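Local coordinates for cellulase (Soil metagenome, PDB 5I2U), which probably hydrolyses beta-1,4-glucosidic bonds of cellulose as a halotolerant TIM-barrel cellulase of glycoside hydrolase family 5, at residues Leu61-Leu66 / Gly93-Asp98; Ile127-His132 / Thr141-Met146; Ile157-Asn162 / Met218-Phe223. All coordinates share one frame; numbering follows the deposited sequence.

Contact 1. Residues Leu61-Leu66 / Gly93-Asp98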
loop_
_atom_site.group_PDB
_atom_site.type_symbol
_atom_site.label_atom_id
_atom_site.label_comp_id
_atom_site.label_asym_id
_atom_site.label_seq_id
_atom_site.Cartn_x
_atom_site.Cartn_y
_atom_site.Cartn_z
ATOM N N LEU A 61 -6.507 -1.074 4.619
ATOM C CA LEU A 61 -7.532 -2.023 5.052
ATOM C C LEU A 61 -6.870 -3.379 4.938
ATOM O O LEU A 61 -5.896 -3.538 4.191
ATOM C CB LEU A 61 -8.776 -1.957 4.171
ATOM C CG LEU A 61 -9.470 -0.593 4.074
ATOM C CD1 LEU A 61 -10.638 -0.628 3.104
ATOM C CD2 LEU A 61 -9.955 -0.117 5.437
ATOM N N GLY A 62 -7.329 -4.342 5.723
ATOM C CA GLY A 62 -6.784 -5.689 5.638
ATOM C C GLY A 62 -7.441 -6.449 4.491
ATOM O O GLY A 62 -8.382 -5.961 3.860
ATOM N N TRP A 63 -6.938 -7.650 4.235
ATOM C CA TRP A 63 -7.551 -8.602 3.306
ATOM C C TRP A 63 -9.066 -8.390 3.263
ATOM O O TRP A 63 -9.726 -8.571 4.281
ATOM C CB TRP A 63 -7.309 -10.045 3.758
ATOM C CG TRP A 63 -5.909 -10.472 3.904
ATOM C CD1 TRP A 63 -5.067 -10.191 4.939
ATOM C CD2 TRP A 63 -5.179 -11.323 3.020
ATOM N NE1 TRP A 63 -3.842 -10.773 4.734
ATOM C CE2 TRP A 63 -3.887 -11.480 3.563
ATOM C CE3 TRP A 63 -5.480 -11.945 1.806
ATOM C CZ2 TRP A 63 -2.903 -12.253 2.950
ATOM C CZ3 TRP A 63 -4.492 -12.695 1.180
ATOM C CH2 TRP A 63 -3.215 -12.844 1.759
ATOM N N HIS A 64 -9.614 -7.976 2.122
ATOM C CA HIS A 64 -11.073 -7.732 2.026
ATOM C C HIS A 64 -11.884 -8.984 2.389
ATOM O O HIS A 64 -12.949 -8.881 2.968
ATOM C CB HIS A 64 -11.490 -7.230 0.620
ATOM C CG HIS A 64 -11.778 -8.335 -0.348
ATOM N ND1 HIS A 64 -10.790 -8.965 -1.065
ATOM C CD2 HIS A 64 -12.936 -8.954 -0.684
ATOM C CE1 HIS A 64 -11.318 -9.917 -1.808
ATOM N NE2 HIS A 64 -12.620 -9.934 -1.594
ATOM N N ASN A 65 -11.369 -10.158 2.033
ATOM C CA ASN A 65 -12.050 -11.424 2.323
ATOM C C ASN A 65 -12.055 -11.833 3.818
ATOM O O ASN A 65 -12.793 -12.760 4.191
ATOM C CB ASN A 65 -11.581 -12.569 1.402
ATOM C CG ASN A 65 -10.061 -12.687 1.283
ATOM O OD1 ASN A 65 -9.354 -11.691 1.264
ATOM N ND2 ASN A 65 -9.569 -13.914 1.126
ATOM N N LEU A 66 -11.281 -11.120 4.654
ATOM C CA LEU A 66 -11.262 -11.318 6.096
ATOM C C LEU A 66 -11.989 -10.243 6.888
ATOM O O LEU A 66 -12.673 -10.550 7.859
ATOM C CB LEU A 66 -9.833 -11.430 6.588
ATOM C CG LEU A 66 -9.028 -12.576 6.000
ATOM C CD1 LEU A 66 -7.728 -12.734 6.757
ATOM C CD2 LEU A 66 -9.816 -13.882 6.026
ATOM N N GLY A 93 -7.643 -9.375 -1.501
ATOM C CA GLY A 93 -7.192 -10.742 -1.320
ATOM C C GLY A 93 -7.309 -11.644 -2.516
ATOM O O GLY A 93 -8.393 -11.785 -3.092
ATOM N N LEU A 94 -6.176 -12.243 -2.882
ATOM C CA LEU A 94 -6.121 -13.299 -3.894
ATOM C C LEU A 94 -5.845 -14.678 -3.283
ATOM O O LEU A 94 -5.655 -15.629 -4.015
ATOM C CB LEU A 94 -5.065 -12.950 -4.961
ATOM C CG LEU A 94 -5.490 -12.141 -6.202
ATOM C CD1 LEU A 94 -6.222 -12.941 -7.271
ATOM C CD2 LEU A 94 -6.269 -10.900 -5.779
ATOM N N GLU A 95 -5.786 -14.757 -1.952
ATOM C CA GLU A 95 -5.507 -15.985 -1.211
ATOM C C GLU A 95 -6.522 -16.051 -0.088
ATOM O O GLU A 95 -7.179 -15.051 0.204
ATOM C CB GLU A 95 -4.083 -16.007 -0.588
ATOM C CG GLU A 95 -2.990 -15.302 -1.375
ATOM C CD GLU A 95 -2.568 -16.004 -2.656
ATOM O OE1 GLU A 95 -3.238 -16.947 -3.110
ATOM O OE2 GLU A 95 -1.513 -15.620 -3.199
ATOM N N ILE A 96 -6.625 -17.221 0.544
ATOM C CA ILE A 96 -7.566 -17.466 1.644
ATOM C C ILE A 96 -8.987 -17.534 1.048
ATOM O O ILE A 96 -9.231 -17.038 -0.055
ATOM C CB ILE A 96 -7.448 -16.415 2.802
ATOM C CG1 ILE A 96 -5.985 -16.267 3.266
ATOM C CG2 ILE A 96 -8.322 -16.801 3.993
ATOM C CD1 ILE A 96 -5.699 -15.027 4.097
ATOM N N GLU A 97 -9.879 -18.229 1.752
ATOM C CA GLU A 97 -11.255 -18.464 1.331
ATOM C C GLU A 97 -11.943 -17.162 0.927
ATOM O O GLU A 97 -11.729 -16.121 1.544
ATOM C CB GLU A 97 -12.055 -19.122 2.478
ATOM C CG GLU A 97 -11.787 -20.612 2.722
ATOM C CD GLU A 97 -10.568 -20.912 3.584
ATOM O OE1 GLU A 97 -9.643 -20.079 3.671
ATOM O OE2 GLU A 97 -10.520 -22.002 4.189
ATOM N N ASP A 98 -12.766 -17.237 -0.114
ATOM C CA ASP A 98 -13.593 -16.111 -0.597
ATOM C C ASP A 98 -12.807 -14.958 -1.292
ATOM O O ASP A 98 -13.299 -13.831 -1.422
ATOM C CB ASP A 98 -14.476 -15.586 0.555
ATOM C CG ASP A 98 -15.864 -15.203 0.109
ATOM O OD1 ASP A 98 -16.327 -15.706 -0.944
ATOM O OD2 ASP A 98 -16.491 -14.367 0.815
HETATM O O HOH W 1 -12.276 -15.665 4.134
HETATM O O HOH W 2 -15.598 -13.386 3.460
#
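Trp63 lays its indole against the bend of 93-98. Ile96 CD1 stands over one face of the six-membered ring, 3.7 Å from its centroid and 6° off the normal. This is a CH-pi contact. Trp63 CE3 lies 3.8 Å from Gly93 CA, and the CZ3 and CH2 rim meets the CB and CG of Glu95. Beyond the two segments His130 packs edge-to-face with this indole, and a bound glycerol makes a weak hydrogen bond to its NE1. His64 follows. Its CG is set between backbone N and carbonyl carbon (chi1 87°), which turns the ring edge to the strand end. There ND1 accepts a weak bond from Gly93 N at 3.2 Å. His64 NE2 is buried with no partner in the model. Asn65 carries the polar part. Its amide N uses one N-H on Glu95 O, with ND2 to O at 2.8 Å. The other goes to Glu97 O, a straighter bond of 166°, with ND2 lying above that carbonyl's plane. Both acceptors are close to the amide plane of Asn65. Asn65 OD1 rests 3.5 Å from Gly93 CA, where a side chain at Gly93 would clash. The Asn65 carbonyl takes two waters, one shared with Glu97 O and one with Asp98 OD2. Leu66 closes the walk, its CD2 at 3.9 Å from Ile96 CG2. The contact joins the loops that follow strands 57-61 and 87-93 of the barrel. The chemistry is divided. One amide ties down two backbone carbonyls of the second loop. The packing of Ile96 and Glu95 probably keeps Trp63 in position beside a pocket, consistent with the substrate cleft of a TIM-barrel cellulase.

Contact 2. Residues Ile127-His132 / Thr141-Met146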
loop_
_atom_site.group_PDB
_atom_site.type_symbol
_atom_site.label_atom_id
_atom_site.label_comp_id
_atom_site.label_asym_id
_atom_site.label_seq_id
_atom_site.Cartn_x
_atom_site.Cartn_y
_atom_site.Cartn_z
ATOM N N ILE A 127 -4.817 0.467 -5.206
ATOM C CA ILE A 127 -5.571 -0.728 -5.562
ATOM C C ILE A 127 -4.586 -1.873 -5.556
ATOM O O ILE A 127 -3.777 -1.993 -6.471
ATOM C CB ILE A 127 -6.279 -0.594 -6.935
ATOM C CG1 ILE A 127 -7.282 0.576 -6.910
ATOM C CG2 ILE A 127 -7.037 -1.870 -7.270
ATOM C CD1 ILE A 127 -7.833 0.938 -8.269
ATOM N N ASP A 128 -4.681 -2.706 -4.519
ATOM C CA ASP A 128 -3.677 -3.717 -4.211
ATOM C C ASP A 128 -4.200 -5.142 -4.512
ATOM O O ASP A 128 -5.161 -5.618 -3.915
ATOM C CB ASP A 128 -3.168 -3.530 -2.760
ATOM C CG ASP A 128 -2.547 -4.797 -2.146
ATOM O OD1 ASP A 128 -1.876 -5.585 -2.851
ATOM O OD2 ASP A 128 -2.726 -4.982 -0.917
ATOM N N PHE A 129 -3.525 -5.782 -5.466
ATOM C CA PHE A 129 -3.755 -7.141 -5.889
ATOM C C PHE A 129 -3.015 -7.962 -4.876
ATOM O O PHE A 129 -1.819 -8.225 -5.016
ATOM C CB PHE A 129 -3.179 -7.294 -7.299
ATOM C CG PHE A 129 -3.588 -8.537 -8.004
ATOM C CD1 PHE A 129 -4.823 -8.611 -8.638
ATOM C CD2 PHE A 129 -2.716 -9.624 -8.067
ATOM C CE1 PHE A 129 -5.195 -9.759 -9.314
ATOM C CE2 PHE A 129 -3.076 -10.775 -8.737
ATOM C CZ PHE A 129 -4.322 -10.846 -9.362
ATOM N N HIS A 130 -3.737 -8.339 -3.825
ATOM C CA HIS A 130 -3.145 -8.811 -2.590
ATOM C C HIS A 130 -2.858 -10.319 -2.656
ATOM O O HIS A 130 -3.559 -11.148 -2.056
ATOM C CB HIS A 130 -4.034 -8.422 -1.407
ATOM C CG HIS A 130 -3.314 -8.384 -0.094
ATOM N ND1 HIS A 130 -2.650 -7.266 0.363
ATOM C CD2 HIS A 130 -3.186 -9.316 0.872
ATOM C CE1 HIS A 130 -2.133 -7.515 1.549
ATOM N NE2 HIS A 130 -2.441 -8.757 1.880
ATOM N N ALA A 131 -1.804 -10.639 -3.400
ATOM C CA ALA A 131 -1.396 -11.991 -3.714
ATOM C C ALA A 131 -0.030 -12.279 -3.119
ATOM O O ALA A 131 0.808 -11.372 -2.991
ATOM C CB ALA A 131 -1.313 -12.152 -5.225
ATOM N N HIS A 132 0.178 -13.545 -2.764
ATOM C CA HIS A 132 1.514 -14.114 -2.543
ATOM C C HIS A 132 1.972 -14.920 -3.758
ATOM O O HIS A 132 3.117 -14.782 -4.200
ATOM C CB HIS A 132 1.538 -15.032 -1.322
ATOM C CG HIS A 132 1.353 -14.321 -0.018
ATOM N ND1 HIS A 132 2.202 -13.323 0.416
ATOM C CD2 HIS A 132 0.441 -14.495 0.968
ATOM C CE1 HIS A 132 1.805 -12.900 1.604
ATOM N NE2 HIS A 132 0.741 -13.594 1.962
ATOM N N THR A 141 -6.241 -9.020 -16.410
ATOM C CA THR A 141 -7.662 -8.755 -16.647
ATOM C C THR A 141 -8.226 -7.797 -15.623
ATOM O O THR A 141 -9.030 -6.941 -15.965
ATOM C CB THR A 141 -8.469 -10.040 -16.568
ATOM O OG1 THR A 141 -7.731 -11.091 -17.200
ATOM C CG2 THR A 141 -9.857 -9.920 -17.188
ATOM N N PHE A 142 -7.815 -7.971 -14.363
ATOM C CA PHE A 142 -8.251 -7.106 -13.273
ATOM C C PHE A 142 -7.749 -5.677 -13.491
ATOM O O PHE A 142 -8.526 -4.722 -13.454
ATOM C CB PHE A 142 -7.764 -7.629 -11.911
ATOM C CG PHE A 142 -8.028 -6.677 -10.780
ATOM C CD1 PHE A 142 -9.333 -6.391 -10.392
ATOM C CD2 PHE A 142 -6.979 -6.010 -10.142
ATOM C CE1 PHE A 142 -9.592 -5.495 -9.374
ATOM C CE2 PHE A 142 -7.240 -5.110 -9.120
ATOM C CZ PHE A 142 -8.551 -4.865 -8.730
ATOM N N PHE A 143 -6.451 -5.533 -13.723
ATOM C CA PHE A 143 -5.883 -4.187 -13.837
ATOM C C PHE A 143 -6.307 -3.454 -15.113
ATOM O O PHE A 143 -6.436 -2.231 -15.086
ATOM C CB PHE A 143 -4.359 -4.196 -13.621
ATOM C CG PHE A 143 -3.975 -4.249 -12.164
ATOM C CD1 PHE A 143 -4.301 -3.198 -11.321
ATOM C CD2 PHE A 143 -3.309 -5.349 -11.623
ATOM C CE1 PHE A 143 -3.972 -3.234 -9.968
ATOM C CE2 PHE A 143 -2.981 -5.391 -10.275
ATOM C CZ PHE A 143 -3.315 -4.329 -9.452
ATOM N N ALA A 144 -6.544 -4.192 -16.203
ATOM C CA ALA A 144 -7.144 -3.621 -17.416
ATOM C C ALA A 144 -8.505 -2.991 -17.122
ATOM O O ALA A 144 -8.775 -1.859 -17.538
ATOM C CB ALA A 144 -7.273 -4.679 -18.513
ATOM N N GLY A 145 -9.333 -3.703 -16.360
ATOM C CA GLY A 145 -10.643 -3.198 -15.968
ATOM C C GLY A 145 -10.546 -2.015 -15.024
ATOM O O GLY A 145 -11.302 -1.066 -15.146
ATOM N N MET A 146 -9.627 -2.084 -14.066
ATOM C CA MET A 146 -9.382 -0.970 -13.144
ATOM C C MET A 146 -8.791 0.226 -13.884
ATOM O O MET A 146 -9.178 1.363 -13.634
ATOM C CB MET A 146 -8.451 -1.392 -11.995
ATOM C CG MET A 146 -9.058 -2.346 -10.969
ATOM S SD MET A 146 -10.435 -1.704 -9.995
ATOM C CE MET A 146 -11.817 -2.456 -10.861
#
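Asp128 OD2 is gripped by two groups. His130 ND1 donates to it at 2.6 Å, on the syn side of the carboxylate and in the plane of the imidazole, and Arg89 adds a salt bridge. These polar residues alternate along strand 127-130 with Ile127 and Phe129, whose side chains set out toward helix 141-146. That apolar side makes the contact. Ile127 CG2 meets the edge of the Phe142 ring, 3.7 Å from CZ. Its CD1 reaches Met146 SD at 4.1 Å. Ile127 O lies at the edge of the Phe143 ring, in its plane, 3.7 Å from CE1. The same ring presses CE2 against Phe129 CB at 3.5 Å. Phe142 has CG anti to the backbone N (chi1 172°), which carries its ring inward until CD2 lies 3.7 Å from Phe129 CD1. The side chains of Phe129 and Phe142 pass in opposite directions, and their ring planes meet obliquely at 36°. With Phe143 they form an aromatic cluster, wholly buried.

The strand and helix run nearly antiparallel, at 170°, with axes 10.6 Å apart. They are the first two elements of the beta-alpha-beta unit that ends in strand 156-159. Helix 104-120 packs on Met146 and Phe142, and helix 169-186 touches Phe143 and Phe129. The contact thus lies between the barrel wall and the helices that surround it.

Contact 3. Residues Ile157-Asn162 / Met218-Phe223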
loop_
_atom_site.group_PDB
_atom_site.type_symbol
_atom_site.label_atom_id
_atom_site.label_comp_id
_atom_site.label_asym_id
_atom_site.label_seq_id
_atom_site.Cartn_x
_atom_site.Cartn_y
_atom_site.Cartn_z
ATOM N N ILE A 157 -3.530 4.718 -7.476
ATOM C CA ILE A 157 -2.238 4.043 -7.584
ATOM C C ILE A 157 -2.511 2.537 -7.682
ATOM O O ILE A 157 -3.360 2.013 -6.960
ATOM C CB ILE A 157 -1.355 4.334 -6.339
ATOM C CG1 ILE A 157 -1.099 5.833 -6.210
ATOM C CG2 ILE A 157 -0.034 3.559 -6.384
ATOM C CD1 ILE A 157 -0.473 6.247 -4.901
ATOM N N TYR A 158 -1.788 1.846 -8.553
ATOM C CA TYR A 158 -1.905 0.387 -8.711
ATOM C C TYR A 158 -0.763 -0.307 -7.994
ATOM O O TYR A 158 0.391 0.145 -8.077
ATOM C CB TYR A 158 -1.841 0.009 -10.194
ATOM C CG TYR A 158 -2.787 0.801 -11.069
ATOM C CD1 TYR A 158 -4.162 0.556 -11.051
ATOM C CD2 TYR A 158 -2.307 1.805 -11.909
ATOM C CE1 TYR A 158 -5.034 1.290 -11.856
ATOM C CE2 TYR A 158 -3.159 2.537 -12.722
ATOM C CZ TYR A 158 -4.522 2.283 -12.698
ATOM O OH TYR A 158 -5.362 3.018 -13.501
ATOM N N GLU A 159 -1.070 -1.394 -7.288
ATOM C CA GLU A 159 -0.039 -2.212 -6.674
ATOM C C GLU A 159 -0.237 -3.640 -7.160
ATOM O O GLU A 159 -1.148 -4.340 -6.732
ATOM C CB GLU A 159 -0.097 -2.126 -5.165
ATOM C CG GLU A 159 1.060 -2.852 -4.499
ATOM C CD GLU A 159 1.008 -2.797 -2.996
ATOM O OE1 GLU A 159 0.116 -2.107 -2.463
ATOM O OE2 GLU A 159 1.871 -3.440 -2.354
ATOM N N ILE A 160 0.643 -4.064 -8.049
ATOM C CA ILE A 160 0.347 -5.190 -8.933
ATOM C C ILE A 160 0.561 -6.584 -8.333
ATOM O O ILE A 160 0.041 -7.566 -8.860
ATOM C CB ILE A 160 1.069 -5.045 -10.302
ATOM C CG1 ILE A 160 2.594 -5.081 -10.172
ATOM C CG2 ILE A 160 0.642 -3.747 -10.965
ATOM C CD1 ILE A 160 3.291 -5.241 -11.500
ATOM N N TRP A 161 1.313 -6.674 -7.239
ATOM C CA TRP A 161 1.554 -7.959 -6.592
ATOM C C TRP A 161 2.043 -7.704 -5.174
ATOM O O TRP A 161 3.232 -7.410 -4.961
ATOM C CB TRP A 161 2.586 -8.761 -7.390
ATOM C CG TRP A 161 2.783 -10.171 -6.947
ATOM C CD1 TRP A 161 2.306 -10.768 -5.811
ATOM C CD2 TRP A 161 3.550 -11.161 -7.625
ATOM N NE1 TRP A 161 2.725 -12.067 -5.744
ATOM C CE2 TRP A 161 3.492 -12.342 -6.846
ATOM C CE3 TRP A 161 4.285 -11.169 -8.816
ATOM C CZ2 TRP A 161 4.129 -13.531 -7.228
ATOM C CZ3 TRP A 161 4.930 -12.350 -9.195
ATOM C CH2 TRP A 161 4.847 -13.514 -8.400
ATOM N N ASN A 162 1.117 -7.819 -4.217
ATOM C CA ASN A 162 1.378 -7.461 -2.820
ATOM C C ASN A 162 2.736 -7.928 -2.301
ATOM O O ASN A 162 3.618 -7.118 -2.041
ATOM C CB ASN A 162 0.275 -8.014 -1.926
ATOM C CG ASN A 162 0.616 -7.928 -0.439
ATOM O OD1 ASN A 162 1.116 -6.912 0.031
ATOM N ND2 ASN A 162 0.376 -8.993 0.282
ATOM N N MET A 218 7.266 2.658 -8.989
ATOM C CA MET A 218 8.114 2.518 -7.806
ATOM C C MET A 218 8.081 1.081 -7.343
ATOM O O MET A 218 7.195 0.308 -7.707
ATOM C CB MET A 218 7.647 3.433 -6.686
ATOM C CG MET A 218 7.393 4.862 -7.135
ATOM S SD MET A 218 6.957 5.948 -5.774
ATOM C CE MET A 218 8.581 6.344 -5.100
ATOM N N TYR A 219 9.076 0.732 -6.545
ATOM C CA TYR A 219 9.208 -0.607 -6.001
ATOM C C TYR A 219 8.801 -0.609 -4.529
ATOM O O TYR A 219 9.115 0.330 -3.796
ATOM C CB TYR A 219 10.638 -1.090 -6.201
ATOM C CG TYR A 219 11.000 -1.172 -7.670
ATOM C CD1 TYR A 219 10.723 -2.322 -8.414
ATOM C CD2 TYR A 219 11.570 -0.081 -8.330
ATOM C CE1 TYR A 219 11.051 -2.393 -9.754
ATOM C CE2 TYR A 219 11.907 -0.147 -9.677
ATOM C CZ TYR A 219 11.645 -1.302 -10.383
ATOM O OH TYR A 219 11.956 -1.364 -11.725
ATOM N N THR A 220 8.078 -1.645 -4.106
ATOM C CA THR A 220 7.577 -1.669 -2.753
ATOM C C THR A 220 8.586 -2.274 -1.810
ATOM O O THR A 220 9.465 -3.058 -2.212
ATOM C CB THR A 220 6.196 -2.336 -2.626
ATOM O OG1 THR A 220 6.268 -3.691 -3.061
ATOM C CG2 THR A 220 5.161 -1.576 -3.457
ATOM N N MET A 221 8.473 -1.864 -0.551
ATOM C CA MET A 221 9.199 -2.487 0.545
ATOM C C MET A 221 8.233 -2.621 1.699
ATOM O O MET A 221 7.509 -1.678 1.988
ATOM C CB MET A 221 10.420 -1.644 0.935
ATOM C CG MET A 221 11.372 -2.331 1.902
ATOM S SD MET A 221 10.987 -2.076 3.651
ATOM C CE MET A 221 11.506 -0.375 3.864
ATOM N N HIS A 222 8.205 -3.793 2.332
ATOM C CA HIS A 222 7.386 -4.038 3.518
ATOM C C HIS A 222 8.254 -4.369 4.732
ATOM O O HIS A 222 9.143 -5.214 4.656
ATOM C CB HIS A 222 6.406 -5.181 3.274
ATOM C CG HIS A 222 5.339 -4.873 2.265
ATOM N ND1 HIS A 222 4.311 -5.744 2.004
ATOM C CD2 HIS A 222 5.132 -3.801 1.463
ATOM C CE1 HIS A 222 3.516 -5.226 1.084
ATOM N NE2 HIS A 222 3.994 -4.048 0.737
ATOM N N PHE A 223 7.998 -3.691 5.848
ATOM C CA PHE A 223 8.703 -3.978 7.098
ATOM C C PHE A 223 7.725 -4.100 8.259
ATOM O O PHE A 223 6.675 -3.477 8.259
ATOM C CB PHE A 223 9.754 -2.899 7.398
ATOM C CG PHE A 223 9.170 -1.587 7.818
ATOM C CD1 PHE A 223 8.805 -1.360 9.145
ATOM C CD2 PHE A 223 8.986 -0.571 6.898
ATOM C CE1 PHE A 223 8.249 -0.155 9.532
ATOM C CE2 PHE A 223 8.433 0.636 7.282
ATOM C CZ PHE A 223 8.066 0.848 8.598
HETATM O O HOH W 3 4.012 -4.704 -3.647
#
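Inside the eight-stranded barrel, near the C-terminal ends of strands 156-159 and 217-224, side chains meet across the interior. Glu159 has CG anti to the backbone N (chi1 -174°) and stays extended beyond it, which brings its carboxylate close to 218-223. Glu159 OE2 lies 3.9 Å from Thr220 CG2. It also comes to 3.8 Å from His222 NE2, near the plane of the imidazole, and the carboxylate stands at 90° to that ring. Ser249 links the two, as its hydroxyl bonds to both Glu159 OE2 and His222 NE2. Asn162 comes in at the imidazole edge. Its OD1 is 3.1 Å from His222 CE1, in the ring plane, and the amide is turned 37° against the ring. Arg89 holds Asn162 OD1 by a hydrogen bond and Glu159 OE1 by a salt bridge. One water joins the segments. It lies 2.8 Å from Glu159 OE2 and 2.9 Å from Asn162 O. Its approach to Thr220 OG1, at 2.5 Å, is unusually short, and the donor there is not settled. His222 ND1 bonds to Glu163 OE2, which fixes the ring's rotation together with Ser249. Replacing His222 by a leucine removes both ring nitrogens, and Glu163 OE2 would probably lose a partner and be freer to turn. Asn162-Glu163, just after the fourth strand, fits the Asn-Glu pair of family 5, where this glutamate is the usual acid/base, so the contact probably helps to shape the catalytic centre. In the barrel order strand 192-194 stands between the two strands. Strand 124-130 flanks Asn162 through Asp128 and His130, and strand 246-252 lies beside Thr220 and His222 through Ser249 and Glu250.

The contacts follow one another along the chain, and all lie in the same family 5 TIM barrel. Contact 1 joins the loops after the first and second strands. Contact 2 packs the third strand on its own following helix, and contact 3 spans the interior from the fourth strand to the sixth. Centres are about 13 Å apart for contacts 1 and 2, 12 Å for contacts 2 and 3, and 17 Å for contacts 1 and 3. Contact 2 touches both others: strand 124-130 leads into His132, next to Glu95, and pairs with strand 156-159. Contacts 1 and 3 lie where the active site probably is, while contact 2 ties the third strand to the helices outside.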